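Local coordinates for protein polysaccharide deacetylase (Bacillus anthracis, PDB 2J13) that probably removes acetyl groups from sugars of the bacterial cell-wall peptidoglycan as a metal-dependent family 4 carbohydrate esterase, at residues I110-W115 with K149-P154; K54-L59 with G232-S237; K72-L77 with L101-E106. One frame throughout, in Å; residues are numbered along the deposited sequence.

Overall arrangement
All three contacts belong to one barrel-like domain but sit at different depths. Contact 1 is buried: strand 109-112 meets strand 150-151 at a single bridge, and backbone bonds dominate beside a zinc-binding histidine. Contact 2, partly buried, pairs strand 56-63 with strand 234-236 of the same sheet that holds strand 109-112; it adds a hydrophobic side turned to helix 217-230 and a charged side, on the other face, with another zinc. Contact 3, also partly buried, joins two outer helices through a salt-bridge network laid over L74. Contact 3 touches both others: M103 packs on I110 of contact 1, and L77 on L59 of contact 2. The centres of contacts 1 and 2 are about 21 Å apart.

Contact 1: residues I110-W115 with K149-P154; sequences IGNHSW and KYVRPP. With ZN (zinc ion), chain B.
H113 reaches across to R152 with its ring, and N112 does so with its backbone; together with P154 these residues carry the contact. The H113 imidazole uses both nitrogens. ND1 donates to R152 O at 2.7 Å, with an N-H...O angle of 151°. The acceptor lies close to the ring plane, whereas seen from R152 the donor stands 40° above the carbonyl plane. While ND1 donates, NE2 binds the zinc ion 2.0 Å away. CG is anti to the backbone N (chi1 -159°), which carries the ring beside the R152 carbonyl and on toward the metal. R152 O is thus a second-shell group that fixes the ring's rotation.

N112 forms the one bridge between the strands, paired with V151. Its N donates to Y150 O at 2.9 Å, and its O accepts from R152 N at 3.1 Å. The side chains of N112 and V151 run side by side, CB to CG2 3.8 Å apart. The amide is held at both ends: OD1 accepts from S114 N at 2.9 Å, closing an Asx turn, and ND2 bonds to L132 O in helix 125-143.

Next to the turn, S114 OG touches P154 CG at 3.5 Å. The hydroxyl donates to H113 O, meeting a lone pair in the carbonyl plane.

The R152 guanidinium leads away to a salt bridge with D62. H117 also binds the zinc. The HSWSH and RPP sequences meeting here are hallmarks of family 4 carbohydrate esterases, and their convergence at the metal centre of a distorted beta/alpha barrel is characteristic of the NodB homology domain.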
loop_
_atom_site.group_PDB
_atom_site.type_symbol
_atom_site.label_atom_id
_atom_site.label_comp_id
_atom_site.label_asym_id
_atom_site.label_seq_id
_atom_site.Cartn_x
_atom_site.Cartn_y
_atom_site.Cartn_z
ATOM N N ILE A 110 6.990 -3.683 4.043
ATOM C CA ILE A 110 6.235 -2.789 4.909
ATOM C C ILE A 110 6.262 -1.398 4.278
ATOM O O ILE A 110 7.347 -0.830 4.000
ATOM C CB ILE A 110 6.792 -2.739 6.352
ATOM C CG1 ILE A 110 6.848 -4.142 6.967
ATOM C CG2 ILE A 110 5.951 -1.843 7.230
ATOM C CD1 ILE A 110 7.650 -4.122 8.291
ATOM N N GLY A 111 5.068 -0.892 3.973
ATOM C CA GLY A 111 4.922 0.450 3.404
ATOM C C GLY A 111 4.512 1.471 4.440
ATOM O O GLY A 111 4.165 1.144 5.544
ATOM N N ASN A 112 4.512 2.726 4.009
ATOM C CA ASN A 112 4.294 3.877 4.842
ATOM C C ASN A 112 2.878 4.436 4.642
ATOM O O ASN A 112 2.558 4.893 3.529
ATOM C CB ASN A 112 5.332 4.927 4.473
ATOM C CG ASN A 112 5.395 6.090 5.437
ATOM O OD1 ASN A 112 4.388 6.509 6.023
ATOM N ND2 ASN A 112 6.622 6.632 5.619
ATOM N N HIS A 113 2.055 4.424 5.692
ATOM C CA HIS A 113 0.684 4.936 5.645
ATOM C C HIS A 113 0.524 6.157 6.571
ATOM O O HIS A 113 -0.594 6.503 6.935
ATOM C CB HIS A 113 -0.312 3.846 6.021
ATOM C CG HIS A 113 -1.719 4.055 5.555
ATOM N ND1 HIS A 113 -2.045 4.576 4.325
ATOM C CD2 HIS A 113 -2.887 3.726 6.147
ATOM C CE1 HIS A 113 -3.368 4.614 4.206
ATOM N NE2 HIS A 113 -3.905 4.106 5.298
ATOM N N SER A 114 1.649 6.770 6.941
ATOM C CA SER A 114 1.748 7.972 7.817
ATOM C C SER A 114 1.612 7.728 9.307
ATOM O O SER A 114 1.031 6.745 9.744
ATOM C CB SER A 114 0.712 9.036 7.411
ATOM O OG SER A 114 -0.492 8.836 8.099
ATOM N N TRP A 115 2.171 8.633 10.108
ATOM C CA TRP A 115 2.170 8.442 11.550
ATOM C C TRP A 115 0.783 8.438 12.168
ATOM O O TRP A 115 0.422 7.504 12.875
ATOM C CB TRP A 115 3.064 9.476 12.241
ATOM C CG TRP A 115 3.253 9.086 13.671
ATOM C CD1 TRP A 115 2.510 9.496 14.744
ATOM C CD2 TRP A 115 4.166 8.102 14.163
ATOM N NE1 TRP A 115 2.938 8.839 15.889
ATOM C CE2 TRP A 115 3.939 7.973 15.547
ATOM C CE3 TRP A 115 5.159 7.316 13.557
ATOM C CZ2 TRP A 115 4.681 7.091 16.349
ATOM C CZ3 TRP A 115 5.885 6.433 14.352
ATOM C CH2 TRP A 115 5.641 6.338 15.726
ATOM N N LYS A 149 10.164 2.494 0.428
ATOM C CA LYS A 149 10.033 3.126 -0.885
ATOM C C LYS A 149 8.603 3.558 -1.211
ATOM O O LYS A 149 8.385 4.363 -2.106
ATOM C CB LYS A 149 10.445 2.124 -1.974
ATOM C CG LYS A 149 11.924 1.661 -1.961
ATOM C CD LYS A 149 12.376 1.322 -3.378
ATOM C CE LYS A 149 11.655 0.102 -3.961
ATOM N NZ LYS A 149 11.779 -0.141 -5.477
ATOM N N TYR A 150 7.630 2.975 -0.512
ATOM C CA TYR A 150 6.217 3.028 -0.934
ATOM C C TYR A 150 5.364 3.748 0.105
ATOM O O TYR A 150 5.323 3.351 1.257
ATOM C CB TYR A 150 5.686 1.617 -1.198
ATOM C CG TYR A 150 6.575 0.853 -2.139
ATOM C CD1 TYR A 150 6.734 1.255 -3.461
ATOM C CD2 TYR A 150 7.289 -0.251 -1.707
ATOM C CE1 TYR A 150 7.589 0.562 -4.320
ATOM C CE2 TYR A 150 8.124 -0.925 -2.541
ATOM C CZ TYR A 150 8.282 -0.516 -3.844
ATOM O OH TYR A 150 9.144 -1.216 -4.683
ATOM N N VAL A 151 4.632 4.764 -0.349
ATOM C CA VAL A 151 3.698 5.500 0.483
ATOM C C VAL A 151 2.305 5.344 -0.103
ATOM O O VAL A 151 2.141 5.504 -1.291
ATOM C CB VAL A 151 4.094 6.995 0.569
ATOM C CG1 VAL A 151 2.947 7.822 1.111
ATOM C CG2 VAL A 151 5.358 7.118 1.425
ATOM N N ARG A 152 1.317 5.061 0.729
ATOM C CA ARG A 152 -0.100 5.174 0.328
ATOM C C ARG A 152 -0.771 6.232 1.224
ATOM O O ARG A 152 -0.787 6.111 2.454
ATOM C CB ARG A 152 -0.814 3.843 0.471
ATOM C CG ARG A 152 -2.264 3.874 0.003
ATOM C CD ARG A 152 -2.847 2.529 -0.090
ATOM N NE ARG A 152 -2.407 1.824 -1.277
ATOM C CZ ARG A 152 -2.532 0.511 -1.420
ATOM N NH1 ARG A 152 -2.948 -0.226 -0.401
ATOM N NH2 ARG A 152 -2.145 -0.048 -2.531
ATOM N N PRO A 153 -1.311 7.298 0.623
ATOM C CA PRO A 153 -1.913 8.338 1.432
ATOM C C PRO A 153 -3.158 7.908 2.195
ATOM O O PRO A 153 -3.988 7.139 1.656
ATOM C CB PRO A 153 -2.302 9.424 0.384
ATOM C CG PRO A 153 -1.675 9.096 -0.796
ATOM C CD PRO A 153 -1.349 7.636 -0.808
ATOM N N PRO A 154 -3.311 8.378 3.444
ATOM C CA PRO A 154 -4.540 8.133 4.185
ATOM C C PRO A 154 -5.778 8.460 3.378
ATOM O O PRO A 154 -5.856 9.532 2.760
ATOM C CB PRO A 154 -4.384 9.047 5.381
ATOM C CG PRO A 154 -2.951 9.027 5.605
ATOM C CD PRO A 154 -2.357 9.135 4.283
HETATM ZN ZN ZN B . -5.840 4.307 5.860
HETATM O O HOH W 1 8.026 0.471 1.552
#

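Contact 2: residues K54-L59 with G232-S237; sequences KKDIYL and GYHFKS. With ZN (zinc ion), chain D.
D56 pairs with H234, and I57 with F235, in parallel register, joining neighbouring strands of the barrel sheet of the NodB homology domain. Three backbone bonds hold them: H234 N to K55 O at 2.8 Å, I57 N to H234 O, and K236 N to I57 O. At K236 the pairing loosens: L59 N and K236 O are 4.4 Å apart, and a water accepting from L59 N lies 2.8 Å from K236 O.

Apolar packing fills the side bearing I57 and F235. I57 CG1 sits between the backbone N and the carbonyl carbon (chi1 59°), so that CD1 runs alongside F235 and makes a CH-pi contact over its ring, 3.9 Å from the centroid. I57 CG2 turns to Y233 CD1 at 3.6 Å. K55 CE lies over one face of the Y233 ring, and K55 NZ bonds to K231 O. L228 of helix 217-230 packs against I57, Y233 and F235.

Charge gathers on the D56 side. The carboxylate divides its oxygens: OD1 binds a zinc ion, whereas OD2 takes a salt bridge from K236 NZ at 3.0 Å, from above the carboxylate plane, and a weak one from K54 NZ. Two waters also bind this zinc, distinct from the ion held by H113 and H117. H234 completes the grip: its ND1 lies 2.2 Å from the zinc, and D56 OD1 stands at the edge of its ring.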
loop_
_atom_site.group_PDB
_atom_site.type_symbol
_atom_site.label_atom_id
_atom_site.label_comp_id
_atom_site.label_asym_id
_atom_site.label_seq_id
_atom_site.Cartn_x
_atom_site.Cartn_y
_atom_site.Cartn_z
ATOM N N LYS A 54 0.881 -8.299 -18.945
ATOM C CA LYS A 54 1.317 -9.483 -18.217
ATOM C C LYS A 54 0.278 -9.778 -17.134
ATOM O O LYS A 54 -0.344 -8.856 -16.603
ATOM C CB LYS A 54 2.665 -9.225 -17.542
ATOM C CG LYS A 54 3.815 -8.910 -18.481
ATOM C CD LYS A 54 5.040 -8.393 -17.714
ATOM C CE LYS A 54 5.721 -9.475 -16.868
ATOM N NZ LYS A 54 6.846 -8.908 -16.045
ATOM N N LYS A 55 0.108 -11.054 -16.795
ATOM C CA LYS A 55 -0.861 -11.476 -15.790
ATOM C C LYS A 55 -0.243 -11.471 -14.387
ATOM O O LYS A 55 -0.495 -12.371 -13.574
ATOM C CB LYS A 55 -1.431 -12.872 -16.110
ATOM C CG LYS A 55 -2.538 -12.828 -17.160
ATOM C CD LYS A 55 -3.325 -14.158 -17.266
ATOM C CE LYS A 55 -4.749 -13.916 -17.777
ATOM N NZ LYS A 55 -5.555 -15.182 -17.841
ATOM N N ASP A 56 0.547 -10.441 -14.106
ATOM C CA ASP A 56 1.085 -10.201 -12.756
ATOM C C ASP A 56 0.166 -9.257 -12.022
ATOM O O ASP A 56 -0.293 -8.266 -12.582
ATOM C CB ASP A 56 2.483 -9.575 -12.835
ATOM C CG ASP A 56 3.520 -10.524 -13.392
ATOM O OD1 ASP A 56 3.219 -11.724 -13.491
ATOM O OD2 ASP A 56 4.629 -10.074 -13.718
ATOM N N ILE A 57 -0.119 -9.593 -10.768
ATOM C CA ILE A 57 -0.965 -8.787 -9.892
ATOM C C ILE A 57 -0.308 -8.613 -8.519
ATOM O O ILE A 57 0.636 -9.310 -8.177
ATOM C CB ILE A 57 -2.364 -9.353 -9.784
ATOM C CG1 ILE A 57 -2.337 -10.797 -9.246
ATOM C CG2 ILE A 57 -3.068 -9.235 -11.161
ATOM C CD1 ILE A 57 -3.760 -11.405 -9.011
ATOM N N TYR A 58 -0.789 -7.627 -7.756
ATOM C CA TYR A 58 -0.070 -7.130 -6.563
ATOM C C TYR A 58 -1.026 -6.946 -5.403
ATOM O O TYR A 58 -1.876 -6.095 -5.454
ATOM C CB TYR A 58 0.617 -5.798 -6.901
ATOM C CG TYR A 58 1.443 -5.906 -8.152
ATOM C CD1 TYR A 58 2.757 -6.323 -8.085
ATOM C CD2 TYR A 58 0.894 -5.644 -9.397
ATOM C CE1 TYR A 58 3.529 -6.474 -9.251
ATOM C CE2 TYR A 58 1.654 -5.782 -10.563
ATOM C CZ TYR A 58 2.969 -6.209 -10.465
ATOM O OH TYR A 58 3.790 -6.353 -11.572
ATOM N N LEU A 59 -0.875 -7.772 -4.373
ATOM C CA LEU A 59 -1.700 -7.714 -3.195
ATOM C C LEU A 59 -1.144 -6.699 -2.188
ATOM O O LEU A 59 0.062 -6.714 -1.866
ATOM C CB LEU A 59 -1.768 -9.119 -2.598
ATOM C CG LEU A 59 -2.603 -9.339 -1.362
ATOM C CD1 LEU A 59 -4.042 -8.976 -1.655
ATOM C CD2 LEU A 59 -2.507 -10.775 -0.828
ATOM N N GLY A 232 -4.211 -18.212 -14.392
ATOM C CA GLY A 232 -2.917 -17.883 -14.960
ATOM C C GLY A 232 -2.263 -16.667 -14.342
ATOM O O GLY A 232 -1.188 -16.240 -14.805
ATOM N N TYR A 233 -2.869 -16.120 -13.283
ATOM C CA TYR A 233 -2.269 -14.952 -12.615
ATOM C C TYR A 233 -1.108 -15.321 -11.718
ATOM O O TYR A 233 -1.063 -16.399 -11.119
ATOM C CB TYR A 233 -3.318 -14.175 -11.820
ATOM C CG TYR A 233 -4.284 -13.440 -12.696
ATOM C CD1 TYR A 233 -4.020 -12.133 -13.107
ATOM C CD2 TYR A 233 -5.449 -14.027 -13.122
ATOM C CE1 TYR A 233 -4.891 -11.448 -13.914
ATOM C CE2 TYR A 233 -6.345 -13.341 -13.929
ATOM C CZ TYR A 233 -6.041 -12.044 -14.333
ATOM O OH TYR A 233 -6.895 -11.331 -15.116
ATOM N N HIS A 234 -0.173 -14.386 -11.601
ATOM C CA HIS A 234 0.988 -14.528 -10.729
ATOM C C HIS A 234 0.975 -13.380 -9.743
ATOM O O HIS A 234 0.843 -12.245 -10.156
ATOM C CB HIS A 234 2.269 -14.425 -11.551
ATOM C CG HIS A 234 2.271 -15.312 -12.763
ATOM N ND1 HIS A 234 2.685 -14.879 -14.007
ATOM C CD2 HIS A 234 1.841 -16.583 -12.928
ATOM C CE1 HIS A 234 2.531 -15.858 -14.882
ATOM N NE2 HIS A 234 2.023 -16.904 -14.254
ATOM N N PHE A 235 1.141 -13.695 -8.471
ATOM C CA PHE A 235 1.191 -12.685 -7.408
ATOM C C PHE A 235 2.619 -12.244 -7.167
ATOM O O PHE A 235 3.486 -13.068 -6.803
ATOM C CB PHE A 235 0.616 -13.256 -6.121
ATOM C CG PHE A 235 -0.859 -13.435 -6.146
ATOM C CD1 PHE A 235 -1.437 -14.621 -6.603
ATOM C CD2 PHE A 235 -1.678 -12.437 -5.678
ATOM C CE1 PHE A 235 -2.793 -14.793 -6.598
ATOM C CE2 PHE A 235 -3.075 -12.595 -5.673
ATOM C CZ PHE A 235 -3.627 -13.782 -6.140
ATOM N N LYS A 236 2.849 -10.947 -7.321
ATOM C CA LYS A 236 4.166 -10.359 -7.289
ATOM C C LYS A 236 4.243 -9.227 -6.254
ATOM O O LYS A 236 3.225 -8.824 -5.679
ATOM C CB LYS A 236 4.510 -9.835 -8.684
ATOM C CG LYS A 236 4.426 -10.872 -9.816
ATOM C CD LYS A 236 5.606 -11.809 -9.763
ATOM C CE LYS A 236 6.132 -12.143 -11.125
ATOM N NZ LYS A 236 6.737 -10.951 -11.790
ATOM N N SER A 237 5.453 -8.738 -6.020
ATOM C CA SER A 237 5.685 -7.643 -5.068
ATOM C C SER A 237 5.757 -6.300 -5.759
ATOM O O SER A 237 5.932 -6.218 -6.970
ATOM C CB SER A 237 7.000 -7.848 -4.336
ATOM O OG SER A 237 8.065 -7.444 -5.179
HETATM ZN ZN ZN D . 4.172 -13.244 -14.261
HETATM O O HOH W 2 2.290 -6.952 -3.619
HETATM O O HOH W 3 1.025 -10.030 -4.523
HETATM O O HOH W 4 6.212 -14.511 -14.468
HETATM O O HOH W 5 3.997 -12.764 -16.475
#

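Contact 3: residues K72-L77 with L101-E106; sequences KILDVL and LRMKDE
R102 extends from helix 97-105 to D75 on helix 70-80, and its guanidinium organises the polar side of the contact. NH2 donates to D75 OD1 at 2.9 Å, meeting the anti side of that oxygen; NH1 adds a weak bond to the same atom and also bonds to G71 O. NE and the same NH2 grip E106, one turn further along, side-on. NE donates to E106 OE2 at 2.8 Å, nearly straight at 166° and in the guanidinium plane, and NH2 reaches the syn lone pair of E106 OE1 at 3.0 Å. A bend at chi3 (63°) helps turn the group between its two carboxylates.

E106 has further partners: OE2 forms a salt bridge with K78, and OE1 accepts from a water that also donates to L74 O, 2.8 Å away. This water links helix 70-80 to the residue that follows helix 97-105.

L74 lies beneath this network. Its CB sits over one guanidinium face, 3.5 Å from R102 NH2, while CD1 touches R102 CB and CD2 approaches M103 CG. L74 and M103 both reach inward to F86 on strand 84-88.

The segment axes are 11.0 Å apart and run 10° from parallel, as expected of adjacent outer helices of a beta/alpha barrel. With so wide a separation, the long R102 side chain, lying over L74, spans much of the gap, and two carboxylates sharing one arginine suggest that its positive charge moderates their mutual repulsion.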
loop_
_atom_site.group_PDB
_atom_site.type_symbol
_atom_site.label_atom_id
_atom_site.label_comp_id
_atom_site.label_asym_id
_atom_site.label_seq_id
_atom_site.Cartn_x
_atom_site.Cartn_y
_atom_site.Cartn_z
ATOM N N LYS A 72 -3.877 -14.245 10.927
ATOM C CA LYS A 72 -4.520 -15.258 10.067
ATOM C C LYS A 72 -4.279 -14.968 8.583
ATOM O O LYS A 72 -4.044 -15.896 7.814
ATOM C CB LYS A 72 -6.018 -15.356 10.381
ATOM C CG LYS A 72 -6.317 -16.027 11.727
ATOM C CD LYS A 72 -7.722 -15.687 12.215
ATOM C CE LYS A 72 -8.392 -16.836 12.980
ATOM N NZ LYS A 72 -9.858 -16.614 13.198
ATOM N N ILE A 73 -4.320 -13.687 8.181
ATOM C CA ILE A 73 -3.919 -13.277 6.824
ATOM C C ILE A 73 -2.481 -13.697 6.559
ATOM O O ILE A 73 -2.160 -14.269 5.511
ATOM C CB ILE A 73 -4.063 -11.714 6.628
ATOM C CG1 ILE A 73 -5.524 -11.324 6.596
ATOM C CG2 ILE A 73 -3.366 -11.239 5.381
ATOM C CD1 ILE A 73 -6.281 -11.804 5.440
ATOM N N LEU A 74 -1.595 -13.399 7.499
ATOM C CA LEU A 74 -0.192 -13.704 7.316
ATOM C C LEU A 74 -0.006 -15.223 7.195
ATOM O O LEU A 74 0.795 -15.673 6.410
ATOM C CB LEU A 74 0.643 -13.148 8.468
ATOM C CG LEU A 74 0.878 -11.614 8.368
ATOM C CD1 LEU A 74 1.335 -11.042 9.689
ATOM C CD2 LEU A 74 1.889 -11.326 7.260
ATOM N N ASP A 75 -0.777 -15.977 7.961
ATOM C CA ASP A 75 -0.691 -17.461 7.870
ATOM C C ASP A 75 -1.047 -17.940 6.440
ATOM O O ASP A 75 -0.392 -18.829 5.881
ATOM C CB ASP A 75 -1.626 -18.113 8.880
ATOM C CG ASP A 75 -1.173 -17.956 10.331
ATOM O OD1 ASP A 75 0.010 -17.666 10.589
ATOM O OD2 ASP A 75 -2.025 -18.163 11.233
ATOM N N VAL A 76 -2.129 -17.398 5.880
ATOM C CA VAL A 76 -2.526 -17.712 4.515
ATOM C C VAL A 76 -1.410 -17.346 3.521
ATOM O O VAL A 76 -1.034 -18.129 2.672
ATOM C CB VAL A 76 -3.844 -17.041 4.111
ATOM C CG1 VAL A 76 -4.092 -17.216 2.636
ATOM C CG2 VAL A 76 -5.023 -17.567 4.935
ATOM N N LEU A 77 -0.863 -16.138 3.614
ATOM C CA LEU A 77 0.167 -15.712 2.668
ATOM C C LEU A 77 1.417 -16.600 2.717
ATOM O O LEU A 77 2.048 -16.863 1.689
ATOM C CB LEU A 77 0.548 -14.237 2.952
ATOM C CG LEU A 77 -0.586 -13.235 2.717
ATOM C CD1 LEU A 77 -0.111 -11.808 3.200
ATOM C CD2 LEU A 77 -0.996 -13.229 1.267
ATOM N N LEU A 101 6.950 -7.494 12.898
ATOM C CA LEU A 101 8.072 -8.366 12.739
ATOM C C LEU A 101 7.743 -9.589 11.882
ATOM O O LEU A 101 8.599 -10.051 11.144
ATOM C CB LEU A 101 8.607 -8.757 14.122
ATOM C CG LEU A 101 9.270 -7.549 14.792
ATOM C CD1 LEU A 101 9.573 -7.845 16.251
ATOM C CD2 LEU A 101 10.549 -7.196 14.052
ATOM N N ARG A 102 6.530 -10.112 11.978
ATOM C CA ARG A 102 6.093 -11.187 11.055
ATOM C C ARG A 102 6.116 -10.702 9.617
ATOM O O ARG A 102 6.488 -11.409 8.699
ATOM C CB ARG A 102 4.675 -11.667 11.382
ATOM C CG ARG A 102 4.560 -12.511 12.659
ATOM C CD ARG A 102 3.291 -13.297 12.707
ATOM N NE ARG A 102 3.221 -14.272 11.625
ATOM C CZ ARG A 102 2.118 -14.926 11.276
ATOM N NH1 ARG A 102 0.988 -14.737 11.928
ATOM N NH2 ARG A 102 2.151 -15.780 10.270
ATOM N N MET A 103 5.679 -9.469 9.388
ATOM C CA MET A 103 5.673 -8.961 8.032
ATOM C C MET A 103 7.075 -8.989 7.412
ATOM O O MET A 103 7.267 -9.470 6.287
ATOM C CB MET A 103 5.071 -7.550 8.024
ATOM C CG MET A 103 3.580 -7.516 8.345
ATOM S SD MET A 103 3.082 -5.781 8.647
ATOM C CE MET A 103 1.414 -5.996 9.304
ATOM N N LYS A 104 8.065 -8.517 8.162
ATOM C CA LYS A 104 9.437 -8.473 7.663
ATOM C C LYS A 104 10.032 -9.879 7.570
ATOM O O LYS A 104 10.651 -10.209 6.569
ATOM C CB LYS A 104 10.308 -7.579 8.547
ATOM C CG LYS A 104 11.781 -7.499 8.134
ATOM C CD LYS A 104 12.664 -8.450 8.961
ATOM C CE LYS A 104 14.135 -8.181 8.781
ATOM N NZ LYS A 104 14.697 -8.703 7.504
ATOM N N ASP A 105 9.806 -10.675 8.596
ATOM C CA ASP A 105 10.403 -12.014 8.706
ATOM C C ASP A 105 9.850 -12.981 7.684
ATOM O O ASP A 105 10.570 -13.892 7.251
ATOM C CB ASP A 105 10.213 -12.573 10.122
ATOM C CG ASP A 105 11.004 -11.798 11.181
ATOM O OD1 ASP A 105 11.922 -11.021 10.817
ATOM O OD2 ASP A 105 10.698 -11.944 12.389
ATOM N N GLU A 106 8.595 -12.792 7.275
ATOM C CA GLU A 106 7.949 -13.707 6.314
ATOM C C GLU A 106 7.927 -13.233 4.849
ATOM O O GLU A 106 7.161 -13.747 4.032
ATOM C CB GLU A 106 6.562 -14.083 6.820
ATOM C CG GLU A 106 6.645 -14.705 8.226
ATOM C CD GLU A 106 5.337 -14.907 8.937
ATOM O OE1 GLU A 106 4.261 -14.836 8.297
ATOM O OE2 GLU A 106 5.402 -15.191 10.181
HETATM O O HOH W 6 3.285 -14.475 5.738
#